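Local coordinates for protein Ent-copalyl diphosphate synthase (Streptomyces platensis, PDB 5BP8) that is a diterpene-synthase-type protein of a largely helical fold, part of it related to the C-terminal domain of squalene-hopene cyclases, at residues T346-T351 / D396-S401. Sequence-based numbering, arbitrary orientation.
Sequences TPSTST and DKWHAS. With SO4 (sulfate ion), chain B.
The carboxylate of Asp-396 takes three hydrogen bonds from the N-cap residue and first turn of helix 349-365. Ser-348 OG donates to the syn lone pair of Asp-396 OD1 at 2.6 Å, while Ser-350 N reaches Asp-396 OD1 from above the carboxylate plane, at 2.9 Å and nearly straight (166°). Ser-350 OG, set between its own backbone N and carbonyl carbon (chi1 73°), donates to Asp-396 OD2 at 2.7 Å from above the carboxylate plane. Trp-398 N donates to OD2 from the opposite face, closing an Asx turn within the type I beta turn from Asp-396 to His-399. Each carboxylate oxygen thus accepts two bonds, which fixes the rotation of the group.

Ser-348 is itself the N-cap: Ser-348 OG accepts from Thr-351 N at 3.0 Å and also from Thr-351 OG1, so one hydroxyl links the helix end to the acid. Ser-348 OG also lies 3.3 Å from Trp-398 CD1, approaching the indole obliquely, while Thr-351 OG1 sits at the ring edge and Lys-397 CG covers the centre of one indole face. The lysine then runs past Ser-348 CB; Lys-397 NZ donates to Thr-346 O at 2.7 Å and to two oxygens of a sulfate ion, probably from the crystallisation liquor. Thr-346 N bonds the sulfate too, as does Arg-345 N. A water donates to Pro-347 O and accepts weak bonds from Thr-349 N and Lys-397 N.

Further out, Thr-349 OG1 bonds Met-395 O. Within the region related to the squalene-hopene cyclase C-terminal domain, the contact ties the loop between helices 370-386 and 402-416 to the N-terminus of helix 349-365, whose dipole and converging donors would probably stabilise a buried, negatively charged Asp-396.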
# COMPACT_ATOMS: atom_id res chain seq x y z
N THR A 346 -7.90 -9.09 -12.04
CA THR A 346 -8.79 -7.97 -11.77
C THR A 346 -8.17 -6.68 -12.25
O THR A 346 -7.06 -6.33 -11.82
CB THR A 346 -9.04 -7.89 -10.25
OG1 THR A 346 -9.61 -9.13 -9.84
CG2 THR A 346 -10.00 -6.77 -9.92
N PRO A 347 -8.86 -5.96 -13.14
CA PRO A 347 -8.34 -4.65 -13.53
C PRO A 347 -8.42 -3.62 -12.41
O PRO A 347 -9.24 -3.72 -11.50
CB PRO A 347 -9.28 -4.20 -14.67
CG PRO A 347 -10.28 -5.27 -14.86
CD PRO A 347 -10.19 -6.23 -13.73
N SER A 348 -7.58 -2.61 -12.54
CA SER A 348 -7.54 -1.48 -11.63
C SER A 348 -8.16 -0.23 -12.26
O SER A 348 -7.75 0.21 -13.34
CB SER A 348 -6.10 -1.20 -11.25
OG SER A 348 -5.99 0.04 -10.58
N THR A 349 -9.12 0.36 -11.57
CA THR A 349 -9.74 1.62 -12.03
C THR A 349 -8.78 2.78 -11.86
O THR A 349 -8.64 3.61 -12.77
CB THR A 349 -11.04 1.92 -11.26
OG1 THR A 349 -10.78 1.92 -9.85
CG2 THR A 349 -12.11 0.89 -11.59
N SER A 350 -8.05 2.83 -10.72
CA SER A 350 -7.11 3.92 -10.46
C SER A 350 -5.96 3.90 -11.48
O SER A 350 -5.48 4.95 -11.90
CB SER A 350 -6.56 3.90 -9.01
OG SER A 350 -5.64 2.85 -8.84
N THR A 351 -5.52 2.71 -11.87
CA THR A 351 -4.46 2.57 -12.87
C THR A 351 -4.89 3.17 -14.22
O THR A 351 -4.16 3.95 -14.84
CB THR A 351 -4.06 1.11 -13.03
OG1 THR A 351 -3.53 0.61 -11.78
CG2 THR A 351 -3.00 0.90 -14.14
N ASP A 396 -11.30 0.57 -6.23
CA ASP A 396 -10.06 0.18 -6.88
C ASP A 396 -9.40 -0.93 -6.09
O ASP A 396 -9.47 -0.97 -4.87
CB ASP A 396 -9.09 1.34 -6.98
CG ASP A 396 -7.80 0.96 -7.69
OD1 ASP A 396 -7.89 0.55 -8.87
OD2 ASP A 396 -6.69 1.08 -7.10
N LYS A 397 -8.72 -1.81 -6.82
CA LYS A 397 -8.06 -2.95 -6.22
C LYS A 397 -6.89 -2.61 -5.31
O LYS A 397 -6.50 -3.46 -4.52
CB LYS A 397 -7.58 -3.93 -7.31
CG LYS A 397 -6.37 -3.47 -8.10
CD LYS A 397 -6.08 -4.40 -9.28
CE LYS A 397 -5.57 -5.76 -8.83
NZ LYS A 397 -5.11 -6.57 -9.99
N TRP A 398 -6.24 -1.46 -5.47
CA TRP A 398 -5.02 -1.16 -4.73
C TRP A 398 -5.25 -0.46 -3.38
O TRP A 398 -4.30 -0.23 -2.66
CB TRP A 398 -4.06 -0.28 -5.55
CG TRP A 398 -3.64 -0.94 -6.86
CD1 TRP A 398 -3.78 -0.42 -8.11
CD2 TRP A 398 -3.05 -2.24 -7.02
NE1 TRP A 398 -3.29 -1.32 -9.05
CE2 TRP A 398 -2.85 -2.44 -8.41
CE3 TRP A 398 -2.66 -3.25 -6.13
CZ2 TRP A 398 -2.30 -3.63 -8.93
CZ3 TRP A 398 -2.11 -4.44 -6.65
CH2 TRP A 398 -1.93 -4.60 -8.04
N HIS A 399 -6.49 -0.12 -3.05
CA HIS A 399 -6.76 0.76 -1.93
C HIS A 399 -8.07 0.36 -1.30
O HIS A 399 -9.06 0.07 -1.99
CB HIS A 399 -6.75 2.19 -2.45
CG HIS A 399 -6.48 3.24 -1.42
ND1 HIS A 399 -7.39 3.59 -0.44
CD2 HIS A 399 -5.43 4.07 -1.26
CE1 HIS A 399 -6.90 4.57 0.28
NE2 HIS A 399 -5.72 4.90 -0.21
N ALA A 400 -8.10 0.36 0.03
CA ALA A 400 -9.30 0.05 0.80
C ALA A 400 -10.43 1.08 0.74
O ALA A 400 -11.55 0.76 1.08
CB ALA A 400 -8.90 -0.15 2.27
N SER A 401 -10.13 2.33 0.36
CA SER A 401 -11.08 3.42 0.42
C SER A 401 -11.73 3.76 -0.94
O SER A 401 -11.03 3.95 -1.95
CB SER A 401 -10.36 4.68 0.91
OG SER A 401 -11.28 5.74 0.98
S SO4 B . -4.86 -10.08 -9.43
O1 SO4 B . -6.01 -9.34 -10.00
O2 SO4 B . -4.59 -11.24 -10.34
O3 SO4 B . -3.71 -9.25 -9.23
O4 SO4 B . -5.31 -10.64 -8.14
O HOH W 1 -10.15 -2.09 -9.47